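Local coordinates for putative uncharacterized protein (Pyrococcus furiosus, PDB 3V68) that is of unknown function but probably binds double-stranded DNA, at residues L6-K11 with I137-R142; V17-E22 with G121-L126; E191-F196 with K206-L211. All coordinates share one frame; numbering follows the deposited sequence.

Contact 1: residues L6-K11 with I137-R142; sequences LEFTAK and INFTAR
Two groups of strand 5-12 grip the carbonyl oxygen Asn138 O: Thr9 N donates to it at 2.9 Å, lying in the carbonyl plane, and Phe8 CA lies 3.1 Å from Asn138 O in a CA-H...O contact. Thr9 O in turn accepts Asn138 N at 2.8 Å, which closes one hydrogen-bonded pair of an antiparallel ladder; Glu7 and Thr140 form the other. On the face that carries these four residues, a polar network runs across the strands. Asn138 ND2 donates to Glu7 OE1 at 2.8 Å, reaching its anti side 23° out of the carboxylate plane, while Glu7 OE2 makes a salt bridge with Arg131. The amide's other end, Asn138 OD1, accepts a hydrogen bond from Thr140 OG1 at 2.7 Å, so both ends of the amide are used and its rotation is fixed. Asparagine suits this buried place because it can give and accept at once. Glu7 CG sits between the backbone N and the carbonyl carbon (chi1 64°), side by side with Thr140 CB. The other face is apolar. There Leu6 CD1 rests on Ala141 CB at 3.6 Å, alanine being small enough to take the leucine branch, and Phe8 turns the edge of its ring, at CD1, to Phe139 CB (4.2 Å). These two central strands of the four-stranded sheet are flanked by strands 15-20 and 146-153, and Leu6 and Phe8 on the apolar face pack against helix 26-43.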
loop_
_atom_site.group_PDB
_atom_site.type_symbol
_atom_site.label_atom_id
_atom_site.label_comp_id
_atom_site.label_asym_id
_atom_site.label_seq_id
_atom_site.Cartn_x
_atom_site.Cartn_y
_atom_site.Cartn_z
ATOM N N LEU A 6 -14.278 -14.304 -5.516
ATOM C CA LEU A 6 -13.520 -13.173 -5.015
ATOM C C LEU A 6 -13.218 -13.438 -3.559
ATOM O O LEU A 6 -14.098 -13.323 -2.712
ATOM C CB LEU A 6 -14.307 -11.874 -5.183
ATOM C CG LEU A 6 -13.585 -10.553 -4.940
ATOM C CD1 LEU A 6 -12.248 -10.495 -5.685
ATOM C CD2 LEU A 6 -14.472 -9.392 -5.347
ATOM N N GLU A 7 -11.977 -13.817 -3.274
ATOM C CA GLU A 7 -11.615 -14.221 -1.925
ATOM C C GLU A 7 -10.189 -13.864 -1.539
ATOM O O GLU A 7 -9.285 -13.805 -2.385
ATOM C CB GLU A 7 -11.857 -15.719 -1.710
ATOM C CG GLU A 7 -11.007 -16.645 -2.557
ATOM C CD GLU A 7 -11.103 -18.094 -2.108
ATOM O OE1 GLU A 7 -10.044 -18.749 -2.007
ATOM O OE2 GLU A 7 -12.233 -18.575 -1.857
ATOM N N PHE A 8 -10.017 -13.613 -0.247
ATOM C CA PHE A 8 -8.711 -13.436 0.354
ATOM C C PHE A 8 -8.651 -14.233 1.646
ATOM O O PHE A 8 -9.506 -14.075 2.515
ATOM C CB PHE A 8 -8.425 -11.956 0.651
ATOM C CG PHE A 8 -7.131 -11.739 1.377
ATOM C CD1 PHE A 8 -5.922 -11.818 0.694
ATOM C CD2 PHE A 8 -7.113 -11.484 2.750
ATOM C CE1 PHE A 8 -4.713 -11.642 1.359
ATOM C CE2 PHE A 8 -5.905 -11.304 3.423
ATOM C CZ PHE A 8 -4.706 -11.383 2.727
ATOM N N THR A 9 -7.645 -15.093 1.767
ATOM C CA THR A 9 -7.351 -15.731 3.049
ATOM C C THR A 9 -5.858 -15.662 3.321
ATOM O O THR A 9 -5.047 -15.622 2.392
ATOM C CB THR A 9 -7.839 -17.211 3.155
ATOM O OG1 THR A 9 -7.102 -18.049 2.257
ATOM C CG2 THR A 9 -9.333 -17.341 2.863
ATOM N N ALA A 10 -5.509 -15.623 4.601
ATOM C CA ALA A 10 -4.121 -15.649 5.029
ATOM C C ALA A 10 -4.023 -16.499 6.279
ATOM O O ALA A 10 -4.898 -16.449 7.142
ATOM C CB ALA A 10 -3.612 -14.241 5.301
ATOM N N LYS A 11 -2.961 -17.292 6.354
ATOM C CA LYS A 11 -2.677 -18.114 7.519
ATOM C C LYS A 11 -1.164 -18.178 7.676
ATOM O O LYS A 11 -0.475 -18.758 6.842
ATOM C CB LYS A 11 -3.275 -19.514 7.348
ATOM C CG LYS A 11 -2.938 -20.485 8.472
ATOM C CD LYS A 11 -3.643 -21.818 8.270
ATOM C CE LYS A 11 -3.178 -22.850 9.287
ATOM N NZ LYS A 11 -1.829 -23.397 8.970
ATOM N N ILE A 137 -0.708 -17.393 1.795
ATOM C CA ILE A 137 -1.421 -16.181 1.413
ATOM C C ILE A 137 -2.215 -16.541 0.164
ATOM O O ILE A 137 -1.686 -17.188 -0.739
ATOM C CB ILE A 137 -0.451 -15.018 1.069
ATOM C CG1 ILE A 137 0.614 -14.819 2.166
ATOM C CG2 ILE A 137 -1.231 -13.728 0.760
ATOM C CD1 ILE A 137 0.087 -14.359 3.515
ATOM N N ASN A 138 -3.479 -16.132 0.109
ATOM C CA ASN A 138 -4.328 -16.439 -1.042
ATOM C C ASN A 138 -5.257 -15.290 -1.436
ATOM O O ASN A 138 -6.206 -14.976 -0.713
ATOM C CB ASN A 138 -5.127 -17.728 -0.780
ATOM C CG ASN A 138 -6.278 -17.918 -1.753
ATOM O OD1 ASN A 138 -6.145 -17.679 -2.954
ATOM N ND2 ASN A 138 -7.424 -18.346 -1.230
ATOM N N PHE A 139 -4.967 -14.664 -2.576
ATOM C CA PHE A 139 -5.895 -13.738 -3.221
ATOM C C PHE A 139 -6.317 -14.339 -4.551
ATOM O O PHE A 139 -5.495 -14.507 -5.452
ATOM C CB PHE A 139 -5.262 -12.357 -3.447
ATOM C CG PHE A 139 -6.194 -11.355 -4.094
ATOM C CD1 PHE A 139 -6.998 -10.540 -3.311
ATOM C CD2 PHE A 139 -6.272 -11.235 -5.484
ATOM C CE1 PHE A 139 -7.860 -9.614 -3.888
ATOM C CE2 PHE A 139 -7.137 -10.316 -6.078
ATOM C CZ PHE A 139 -7.937 -9.501 -5.273
ATOM N N THR A 140 -7.602 -14.649 -4.674
ATOM C CA THR A 140 -8.128 -15.244 -5.894
ATOM C C THR A 140 -9.335 -14.449 -6.354
ATOM O O THR A 140 -10.279 -14.238 -5.588
ATOM C CB THR A 140 -8.496 -16.735 -5.684
ATOM O OG1 THR A 140 -7.317 -17.472 -5.353
ATOM C CG2 THR A 140 -9.108 -17.332 -6.943
ATOM N N ALA A 141 -9.280 -13.990 -7.600
ATOM C CA ALA A 141 -10.352 -13.203 -8.183
ATOM C C ALA A 141 -10.671 -13.670 -9.589
ATOM O O ALA A 141 -9.779 -13.777 -10.433
ATOM C CB ALA A 141 -9.977 -11.722 -8.196
ATOM N N ARG A 142 -11.944 -13.968 -9.827
ATOM C CA ARG A 142 -12.453 -14.106 -11.183
ATOM C C ARG A 142 -13.830 -13.462 -11.272
ATOM O O ARG A 142 -14.773 -13.883 -10.595
ATOM C CB ARG A 142 -12.500 -15.568 -11.632
ATOM C CG ARG A 142 -12.619 -15.729 -13.158
ATOM C CD ARG A 142 -14.069 -15.670 -13.644
ATOM N NE ARG A 142 -14.159 -15.495 -15.093
ATOM C CZ ARG A 142 -15.236 -15.768 -15.825
ATOM N NH1 ARG A 142 -16.339 -16.245 -15.257
ATOM N NH2 ARG A 142 -15.210 -15.569 -17.137
#

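Contact 2: residues V17-E22 with G121-L126; sequences VGENVE and GKIEGL
Leu126 CD2 lies over one face of the peptide group joining Val17 to Gly18, 3.5 Å from Val17 C, while Gly125 O meets the N-H edge of the same group close to its plane. Here an irregular loop, on its way from helix 91-110 to strand 136-143, crosses an outer strand of the antiparallel sheet and is tied to it by a single backbone bridge. The touching parts run 96° apart, consistent with a bridge of a single pair. Gly18 N donates to Gly125 O, 3.0 Å and nearly straight at 167°; Gly18 also bonds to the backbone of Lys127. Gly18 suits the bridge because, lacking a side chain, it lets the leucine methyl settle on the backbone. A second flat group, the carboxylate of Glu19, is held by a salt bridge from OE2 to Arg35 and has Ile123 over one face, with CG1 4.0 Å from Glu19 CD. Ile123 suits the place: its two branches spread, CG1 beside the backbone N (chi1 -54°) to reach Glu19, and CG2 to touch both Glu19 OE2 and Val17. Its backbone N is hydrogen-bonded to Thr39 OG1 of helix 26-43, the helix that also supplies Arg35. Beta-branched Val17 fills the bend of the loop, its CB 4.0 Å from Ile123 CG2 and its CG1 methyl 3.5 Å from Ile123 O.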
loop_
_atom_site.group_PDB
_atom_site.type_symbol
_atom_site.label_atom_id
_atom_site.label_comp_id
_atom_site.label_asym_id
_atom_site.label_seq_id
_atom_site.Cartn_x
_atom_site.Cartn_y
_atom_site.Cartn_z
ATOM N N VAL A 17 -6.912 -15.009 8.831
ATOM C CA VAL A 17 -8.091 -14.234 8.428
ATOM C C VAL A 17 -8.623 -14.697 7.076
ATOM O O VAL A 17 -7.914 -15.349 6.306
ATOM C CB VAL A 17 -7.834 -12.693 8.400
ATOM C CG1 VAL A 17 -7.455 -12.167 9.787
ATOM C CG2 VAL A 17 -6.783 -12.313 7.341
ATOM N N GLY A 18 -9.882 -14.375 6.804
ATOM C CA GLY A 18 -10.509 -14.776 5.547
ATOM C C GLY A 18 -11.750 -13.967 5.249
ATOM O O GLY A 18 -12.565 -13.704 6.139
ATOM N N GLU A 19 -11.889 -13.559 3.991
ATOM C CA GLU A 19 -13.076 -12.835 3.548
ATOM C C GLU A 19 -13.334 -13.117 2.077
ATOM O O GLU A 19 -12.404 -13.360 1.313
ATOM C CB GLU A 19 -12.911 -11.331 3.784
ATOM C CG GLU A 19 -14.206 -10.538 3.706
ATOM C CD GLU A 19 -14.136 -9.230 4.466
ATOM O OE1 GLU A 19 -14.191 -8.165 3.819
ATOM O OE2 GLU A 19 -14.031 -9.275 5.709
ATOM N N ASN A 20 -14.604 -13.103 1.696
ATOM C CA ASN A 20 -14.984 -13.245 0.300
ATOM C C ASN A 20 -16.185 -12.372 -0.020
ATOM O O ASN A 20 -16.796 -11.782 0.875
ATOM C CB ASN A 20 -15.293 -14.713 -0.028
ATOM C CG ASN A 20 -16.573 -15.200 0.624
ATOM O OD1 ASN A 20 -17.028 -14.638 1.618
ATOM N ND2 ASN A 20 -17.159 -16.256 0.067
ATOM N N VAL A 21 -16.503 -12.284 -1.304
ATOM C CA VAL A 21 -17.726 -11.649 -1.764
ATOM C C VAL A 21 -18.642 -12.740 -2.295
ATOM O O VAL A 21 -18.190 -13.650 -2.991
ATOM C CB VAL A 21 -17.438 -10.593 -2.852
ATOM C CG1 VAL A 21 -18.733 -10.024 -3.428
ATOM C CG2 VAL A 21 -16.595 -9.482 -2.270
ATOM N N GLU A 22 -19.919 -12.657 -1.935
ATOM C CA GLU A 22 -20.920 -13.594 -2.436
ATOM C C GLU A 22 -22.047 -12.857 -3.152
ATOM O O GLU A 22 -22.713 -13.421 -4.023
ATOM C CB GLU A 22 -21.462 -14.458 -1.296
ATOM C CG GLU A 22 -20.453 -15.490 -0.806
ATOM C CD GLU A 22 -20.912 -16.240 0.429
ATOM O OE1 GLU A 22 -22.135 -16.419 0.604
ATOM O OE2 GLU A 22 -20.038 -16.659 1.218
ATOM N N GLY A 121 -11.776 -0.337 6.937
ATOM C CA GLY A 121 -10.844 -0.940 7.882
ATOM C C GLY A 121 -10.241 -2.242 7.393
ATOM O O GLY A 121 -10.114 -2.464 6.184
ATOM N N LYS A 122 -9.892 -3.114 8.334
ATOM C CA LYS A 122 -9.144 -4.323 8.016
ATOM C C LYS A 122 -9.942 -5.595 8.263
ATOM O O LYS A 122 -10.913 -5.605 9.027
ATOM C CB LYS A 122 -7.832 -4.360 8.813
ATOM C CG LYS A 122 -6.923 -3.165 8.544
ATOM C CD LYS A 122 -5.651 -3.215 9.388
ATOM C CE LYS A 122 -5.922 -3.013 10.878
ATOM N NZ LYS A 122 -6.260 -1.604 11.229
ATOM N N ILE A 123 -9.517 -6.664 7.598
ATOM C CA ILE A 123 -10.083 -7.991 7.786
ATOM C C ILE A 123 -9.466 -8.601 9.043
ATOM O O ILE A 123 -8.266 -8.863 9.089
ATOM C CB ILE A 123 -9.825 -8.887 6.554
ATOM C CG1 ILE A 123 -10.327 -8.204 5.276
ATOM C CG2 ILE A 123 -10.484 -10.256 6.744
ATOM C CD1 ILE A 123 -9.844 -8.845 3.988
ATOM N N GLU A 124 -10.298 -8.823 10.058
ATOM C CA GLU A 124 -9.818 -9.282 11.367
ATOM C C GLU A 124 -10.294 -10.682 11.731
ATOM O O GLU A 124 -9.751 -11.310 12.644
ATOM C CB GLU A 124 -10.234 -8.295 12.465
ATOM C CG GLU A 124 -9.666 -6.887 12.304
ATOM C CD GLU A 124 -8.188 -6.782 12.659
ATOM O OE1 GLU A 124 -7.606 -7.764 13.168
ATOM O OE2 GLU A 124 -7.607 -5.702 12.430
ATOM N N GLY A 125 -11.313 -11.161 11.024
ATOM C CA GLY A 125 -11.902 -12.458 11.326
ATOM C C GLY A 125 -11.874 -13.420 10.159
ATOM O O GLY A 125 -11.310 -13.123 9.101
ATOM N N LEU A 126 -12.492 -14.575 10.368
ATOM C CA LEU A 126 -12.586 -15.619 9.357
ATOM C C LEU A 126 -14.026 -15.768 8.876
ATOM O O LEU A 126 -14.770 -16.611 9.383
ATOM C CB LEU A 126 -12.090 -16.948 9.932
ATOM C CG LEU A 126 -10.589 -17.216 9.981
ATOM C CD1 LEU A 126 -10.311 -18.368 10.934
ATOM C CD2 LEU A 126 -10.050 -17.528 8.590
#

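Contact 3: residues E191-F196 with K206-L211; sequences EYFGGF and KEIVQL
Apolar contacts dominate where Phe196 and Ile208 meet. Ile208 CG1 stands over the centre of the Phe196 ring, 3.8 Å from the centroid and 10° off its normal, a CH-pi contact, and its terminal CD1 continues over the same ring to 3.7 Å from CG. With CG1 anti to the backbone N (chi1 -158°), that carbon is set over the ring. Leu211 CD2 comes to the edge of that ring, 3.6 Å from CE1, and the CB of Glu207 also lies at the edge in plane. Phe193 crosses Ile208 at about a right angle, its ring edge at CD1 3.8 Å from Ile208 CG1. Tyr192 lies alongside Leu211, running the opposite way, with CE1 3.5 Å from Leu211 CG. Among the aromatic rings, Tyr192 CD1 sits over one face of Phe193, toward its rim, and Phe215 meets Tyr192 edge-to-face. One polar bond crosses: Tyr192 OH donates to Leu211 O at 2.7 Å, tilted 25° from the carbonyl plane. Tyrosine suits the place, pairing an apolar ring with a hydroxyl that hydrogen-bonds to a carbonyl near the end of helix 202-213. Just past helix 186-192 a type I beta turn from Phe193 to Phe196 sets both phenylalanines against the next helix: two consecutive helices joined by a loop and packed through an aromatic and aliphatic core, to which Met229 of helix 219-231 adds.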
loop_
_atom_site.group_PDB
_atom_site.type_symbol
_atom_site.label_atom_id
_atom_site.label_comp_id
_atom_site.label_asym_id
_atom_site.label_seq_id
_atom_site.Cartn_x
_atom_site.Cartn_y
_atom_site.Cartn_z
ATOM N N GLU A 191 -5.047 15.214 -14.066
ATOM C CA GLU A 191 -5.045 16.552 -14.650
ATOM C C GLU A 191 -5.320 17.647 -13.622
ATOM O O GLU A 191 -4.776 18.738 -13.713
ATOM C CB GLU A 191 -5.995 16.619 -15.842
ATOM C CG GLU A 191 -5.439 15.829 -17.014
ATOM C CD GLU A 191 -6.377 15.723 -18.188
ATOM O OE1 GLU A 191 -7.265 16.592 -18.353
ATOM O OE2 GLU A 191 -6.202 14.762 -18.972
ATOM N N TYR A 192 -6.132 17.327 -12.618
ATOM C CA TYR A 192 -6.404 18.242 -11.512
ATOM C C TYR A 192 -5.117 18.746 -10.835
ATOM O O TYR A 192 -5.012 19.926 -10.486
ATOM C CB TYR A 192 -7.310 17.531 -10.503
ATOM C CG TYR A 192 -7.779 18.356 -9.327
ATOM C CD1 TYR A 192 -7.152 18.249 -8.088
ATOM C CD2 TYR A 192 -8.873 19.212 -9.443
ATOM C CE1 TYR A 192 -7.585 18.984 -6.996
ATOM C CE2 TYR A 192 -9.320 19.953 -8.352
ATOM C CZ TYR A 192 -8.669 19.834 -7.138
ATOM O OH TYR A 192 -9.098 20.559 -6.057
ATOM N N PHE A 193 -4.142 17.852 -10.669
ATOM C CA PHE A 193 -2.875 18.192 -10.019
ATOM C C PHE A 193 -1.767 18.581 -11.008
ATOM O O PHE A 193 -0.602 18.715 -10.623
ATOM C CB PHE A 193 -2.419 17.031 -9.125
ATOM C CG PHE A 193 -3.255 16.858 -7.889
ATOM C CD1 PHE A 193 -3.040 17.670 -6.779
ATOM C CD2 PHE A 193 -4.255 15.889 -7.833
ATOM C CE1 PHE A 193 -3.812 17.519 -5.626
ATOM C CE2 PHE A 193 -5.025 15.723 -6.679
ATOM C CZ PHE A 193 -4.808 16.543 -5.579
ATOM N N GLY A 194 -2.136 18.761 -12.277
ATOM C CA GLY A 194 -1.166 18.996 -13.351
ATOM C C GLY A 194 -0.308 20.248 -13.268
ATOM O O GLY A 194 0.701 20.352 -13.973
ATOM N N GLY A 195 -0.697 21.190 -12.409
ATOM C CA GLY A 195 0.062 22.423 -12.195
ATOM C C GLY A 195 1.241 22.297 -11.247
ATOM O O GLY A 195 1.901 23.291 -10.940
ATOM N N PHE A 196 1.500 21.074 -10.783
ATOM C CA PHE A 196 2.599 20.776 -9.861
ATOM C C PHE A 196 3.498 19.666 -10.394
ATOM O O PHE A 196 3.022 18.697 -10.995
ATOM C CB PHE A 196 2.047 20.324 -8.507
ATOM C CG PHE A 196 1.258 21.377 -7.784
ATOM C CD1 PHE A 196 -0.111 21.513 -8.003
ATOM C CD2 PHE A 196 1.877 22.220 -6.866
ATOM C CE1 PHE A 196 -0.846 22.486 -7.331
ATOM C CE2 PHE A 196 1.149 23.193 -6.191
ATOM C CZ PHE A 196 -0.219 23.320 -6.421
ATOM N N LYS A 206 2.224 23.637 0.769
ATOM C CA LYS A 206 1.015 24.279 1.270
ATOM C C LYS A 206 -0.049 24.391 0.174
ATOM O O LYS A 206 -1.208 24.046 0.381
ATOM C CB LYS A 206 1.357 25.668 1.823
ATOM C CG LYS A 206 0.245 26.328 2.626
ATOM C CD LYS A 206 0.656 27.719 3.121
ATOM C CE LYS A 206 1.803 27.664 4.130
ATOM N NZ LYS A 206 2.255 29.030 4.541
ATOM N N GLU A 207 0.364 24.857 -1.000
ATOM C CA GLU A 207 -0.546 25.017 -2.127
ATOM C C GLU A 207 -1.160 23.699 -2.600
ATOM O O GLU A 207 -2.362 23.632 -2.871
ATOM C CB GLU A 207 0.167 25.713 -3.288
ATOM C CG GLU A 207 0.419 27.194 -3.038
ATOM C CD GLU A 207 1.552 27.761 -3.878
ATOM O OE1 GLU A 207 2.089 27.044 -4.748
ATOM O OE2 GLU A 207 1.912 28.936 -3.655
ATOM N N ILE A 208 -0.343 22.653 -2.696
ATOM C CA ILE A 208 -0.855 21.388 -3.217
ATOM C C ILE A 208 -1.770 20.671 -2.218
ATOM O O ILE A 208 -2.744 20.028 -2.612
ATOM C CB ILE A 208 0.259 20.464 -3.806
ATOM C CG1 ILE A 208 -0.364 19.464 -4.798
ATOM C CG2 ILE A 208 1.086 19.781 -2.708
ATOM C CD1 ILE A 208 0.617 18.520 -5.484
ATOM N N VAL A 209 -1.471 20.811 -0.927
ATOM C CA VAL A 209 -2.348 20.269 0.112
ATOM C C VAL A 209 -3.708 20.966 0.064
ATOM O O VAL A 209 -4.751 20.312 0.126
ATOM C CB VAL A 209 -1.718 20.381 1.515
ATOM C CG1 VAL A 209 -2.744 20.066 2.598
ATOM C CG2 VAL A 209 -0.544 19.430 1.630
ATOM N N GLN A 210 -3.687 22.289 -0.079
ATOM C CA GLN A 210 -4.919 23.054 -0.201
ATOM C C GLN A 210 -5.733 22.618 -1.419
ATOM O O GLN A 210 -6.943 22.428 -1.330
ATOM C CB GLN A 210 -4.615 24.550 -0.250
ATOM C CG GLN A 210 -5.853 25.435 -0.284
ATOM C CD GLN A 210 -6.689 25.351 0.982
ATOM O OE1 GLN A 210 -6.179 25.083 2.070
ATOM N NE2 GLN A 210 -7.985 25.586 0.843
ATOM N N LEU A 211 -5.053 22.440 -2.553
ATOM C CA LEU A 211 -5.715 21.957 -3.755
ATOM C C LEU A 211 -6.341 20.579 -3.532
ATOM O O LEU A 211 -7.476 20.330 -3.951
ATOM C CB LEU A 211 -4.751 21.942 -4.947
ATOM C CG LEU A 211 -5.384 21.611 -6.304
ATOM C CD1 LEU A 211 -6.425 22.643 -6.714
ATOM C CD2 LEU A 211 -4.326 21.454 -7.390
#

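Contacts 1 and 2 belong to one four-stranded antiparallel sheet, with centres about 10 Å apart: contact 1 joins its two central strands, 5-12 and 136-143, and contact 2 ties the loop preceding strand 136-143 to the neighbouring outer strand 15-20. Along the chain contact 2 is nested within the 125 residues that contact 1 closes. Contact 1 also pairs a strand of the first DUF2666 region with one of the second. Contact 3 follows later, wholly in the second region, among helices on the opposite side of the chain's centre, about 37 Å from contact 1 and about 36 Å from contact 2 between centres. The sheet thus draws strands from both regions, while contact 3 lies in a helical part apart from it.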